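PDB 5OJ3: photosystem II stability/assembly factor HCF136, chloroplastic from Cyanidioschyzon merolae, which is probably essential for photosystem II biogenesis, being required to assemble an early intermediate that contains D2 and cytochrome b559. Local coordinates for residues D122-K128 with N172-D178. Numbering follows the deposited sequence.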
loop_
_atom_site.group_PDB
_atom_site.type_symbol
_atom_site.label_atom_id
_atom_site.label_comp_id
_atom_site.label_asym_id
_atom_site.label_seq_id
_atom_site.Cartn_x
_atom_site.Cartn_y
_atom_site.Cartn_z
ATOM N N ASP A 122 -2.465 4.203 -7.866
ATOM C CA ASP A 122 -2.597 4.957 -6.627
ATOM C C ASP A 122 -3.362 6.247 -6.880
ATOM O O ASP A 122 -3.447 6.740 -8.008
ATOM C CB ASP A 122 -1.237 5.268 -5.997
ATOM C CG ASP A 122 -1.350 5.635 -4.529
ATOM O OD1 ASP A 122 -2.430 5.404 -3.946
ATOM O OD2 ASP A 122 -0.370 6.163 -3.962
ATOM N N ILE A 123 -3.912 6.783 -5.795
ATOM C CA ILE A 123 -4.646 8.042 -5.796
ATOM C C ILE A 123 -4.395 8.724 -4.459
ATOM O O ILE A 123 -4.351 8.069 -3.414
ATOM C CB ILE A 123 -6.151 7.806 -6.061
ATOM C CG1 ILE A 123 -6.912 9.129 -6.153
ATOM C CG2 ILE A 123 -6.758 6.888 -5.007
ATOM C CD1 ILE A 123 -8.365 8.956 -6.528
ATOM N N ASP A 124 -4.207 10.043 -4.491
ATOM C CA ASP A 124 -4.027 10.809 -3.265
ATOM C C ASP A 124 -4.562 12.216 -3.487
ATOM O O ASP A 124 -4.708 12.671 -4.624
ATOM C CB ASP A 124 -2.554 10.844 -2.829
ATOM C CG ASP A 124 -2.376 11.328 -1.396
ATOM O OD1 ASP A 124 -3.369 11.330 -0.641
ATOM O OD2 ASP A 124 -1.246 11.701 -1.021
ATOM N N PHE A 125 -4.849 12.907 -2.383
ATOM C CA PHE A 125 -5.522 14.196 -2.430
ATOM C C PHE A 125 -4.714 15.256 -1.696
ATOM O O PHE A 125 -4.140 14.993 -0.636
ATOM C CB PHE A 125 -6.929 14.098 -1.826
ATOM C CG PHE A 125 -7.942 13.492 -2.755
ATOM C CD1 PHE A 125 -8.630 14.279 -3.661
ATOM C CD2 PHE A 125 -8.198 12.132 -2.729
ATOM C CE1 PHE A 125 -9.556 13.724 -4.523
ATOM C CE2 PHE A 125 -9.124 11.569 -3.587
ATOM C CZ PHE A 125 -9.804 12.367 -4.486
ATOM N N SER A 126 -4.675 16.453 -2.281
ATOM C CA SER A 126 -4.037 17.604 -1.653
ATOM C C SER A 126 -4.661 17.919 -0.298
ATOM O O SER A 126 -5.871 17.777 -0.102
ATOM C CB SER A 126 -4.133 18.822 -2.570
ATOM O OG SER A 126 -4.051 20.024 -1.823
ATOM N N GLN A 127 -3.819 18.353 0.644
ATOM C CA GLN A 127 -4.290 18.721 1.974
ATOM C C GLN A 127 -4.894 20.120 2.006
ATOM O O GLN A 127 -5.752 20.398 2.853
ATOM C CB GLN A 127 -3.144 18.642 2.982
ATOM C CG GLN A 127 -3.013 17.309 3.692
ATOM C CD GLN A 127 -1.965 17.349 4.785
ATOM O OE1 GLN A 127 -0.874 17.887 4.593
ATOM N NE2 GLN A 127 -2.294 16.788 5.942
ATOM N N LYS A 128 -4.469 21.005 1.102
ATOM C CA LYS A 128 -4.939 22.386 1.126
ATOM C C LYS A 128 -6.337 22.508 0.534
ATOM O O LYS A 128 -7.172 23.256 1.063
ATOM C CB LYS A 128 -3.938 23.280 0.382
ATOM C CG LYS A 128 -4.521 24.483 -0.334
ATOM C CD LYS A 128 -3.499 25.611 -0.342
ATOM C CE LYS A 128 -3.616 26.482 -1.579
ATOM N NZ LYS A 128 -2.342 27.203 -1.867
ATOM N N ASN A 172 2.952 5.260 -7.394
ATOM C CA ASN A 172 2.174 5.903 -6.344
ATOM C C ASN A 172 2.327 7.417 -6.425
ATOM O O ASN A 172 3.209 7.944 -7.107
ATOM C CB ASN A 172 2.576 5.398 -4.952
ATOM C CG ASN A 172 4.076 5.291 -4.776
ATOM O OD1 ASN A 172 4.724 4.426 -5.368
ATOM N ND2 ASN A 172 4.637 6.169 -3.955
ATOM N N VAL A 173 1.444 8.102 -5.697
ATOM C CA VAL A 173 1.463 9.550 -5.539
ATOM C C VAL A 173 1.187 9.849 -4.069
ATOM O O VAL A 173 0.482 9.097 -3.389
ATOM C CB VAL A 173 0.435 10.247 -6.464
ATOM C CG1 VAL A 173 -0.991 9.916 -6.040
ATOM C CG2 VAL A 173 0.659 11.753 -6.489
ATOM N N SER A 174 1.758 10.946 -3.571
ATOM C CA SER A 174 1.674 11.246 -2.146
ATOM C C SER A 174 1.751 12.749 -1.916
ATOM O O SER A 174 2.644 13.412 -2.451
ATOM C CB SER A 174 2.792 10.534 -1.374
ATOM O OG SER A 174 2.754 10.867 0.001
ATOM N N PHE A 175 0.833 13.271 -1.102
ATOM C CA PHE A 175 0.700 14.699 -0.848
ATOM C C PHE A 175 1.096 15.055 0.581
ATOM O O PHE A 175 0.874 14.285 1.519
ATOM C CB PHE A 175 -0.740 15.172 -1.081
ATOM C CG PHE A 175 -0.982 15.764 -2.439
ATOM C CD1 PHE A 175 -0.692 17.096 -2.692
ATOM C CD2 PHE A 175 -1.525 14.996 -3.455
ATOM C CE1 PHE A 175 -0.925 17.646 -3.940
ATOM C CE2 PHE A 175 -1.760 15.539 -4.703
ATOM C CZ PHE A 175 -1.461 16.867 -4.946
ATOM N N SER A 176 1.684 16.241 0.730
ATOM C CA SER A 176 1.816 16.904 2.024
ATOM C C SER A 176 1.622 18.393 1.794
ATOM O O SER A 176 2.389 19.008 1.045
ATOM C CB SER A 176 3.174 16.636 2.676
ATOM O OG SER A 176 3.297 17.362 3.885
ATOM N N GLY A 177 0.607 18.969 2.432
ATOM C CA GLY A 177 0.246 20.344 2.152
ATOM C C GLY A 177 -0.329 20.465 0.758
ATOM O O GLY A 177 -1.457 20.037 0.503
ATOM N N ASP A 178 0.441 21.056 -0.153
ATOM C CA ASP A 178 0.118 21.053 -1.573
ATOM C C ASP A 178 1.240 20.434 -2.396
ATOM O O ASP A 178 1.180 20.447 -3.633
ATOM C CB ASP A 178 -0.185 22.477 -2.050
ATOM C CG ASP A 178 -1.097 22.506 -3.258
ATOM O OD1 ASP A 178 -2.192 21.908 -3.194
ATOM O OD2 ASP A 178 -0.723 23.138 -4.267
#
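D122-F125 and N172-S176 run side by side in nearly the same direction, their axes 12° apart and 5.6 Å distant at closest approach, with side chains rather than backbone bonds bridging the two strands. Two aspartates make the rungs. D122 OD2 accepts V173 N at 3.2 Å, the donor lying 30° out of the carboxylate plane on its anti side. Two residues on, D124 OD2 takes F175 N at 2.6 Å, met nearly in line with the C-O bond; CG of D124 stands anti to its own backbone N (chi1 -166°), which carries the carboxylate across to the facing strand. Its other oxygen, OD1, receives a weak hydrogen bond from F125 N, while D122 OD1 forms a salt bridge with K413, so each carboxylate has a partner at both oxygens. Between the rungs V173 CG1 packs 3.7 Å from D124 CB. The F175 ring lies against the chain where it leaves strand 120-125: S126 CA sits over one face, offset toward the rim, and S126 CB makes a CH-pi contact 4.0 Å from the ring centroid. An alanine in place of F175 removes the ring that S126 covers, and would probably open a gap between the two segments. Beyond the strands, S126 OG donates to D178 OD1 at 3.0 Å, and Q127 and G177 are joined twice: backbone N of Q127 donates to G177 O, and its side-chain OE1 accepts G177 N at 2.8 Å on a lone pair. The contact joins the first strands of two successive four-stranded blades of the seven-bladed beta-propeller. Strand 133-137 pairs with 120-125 and strand 179-185 with 169-176; on the next blade, strand 212-219 receives N172 and S176, and S174 OG bonds A217 N.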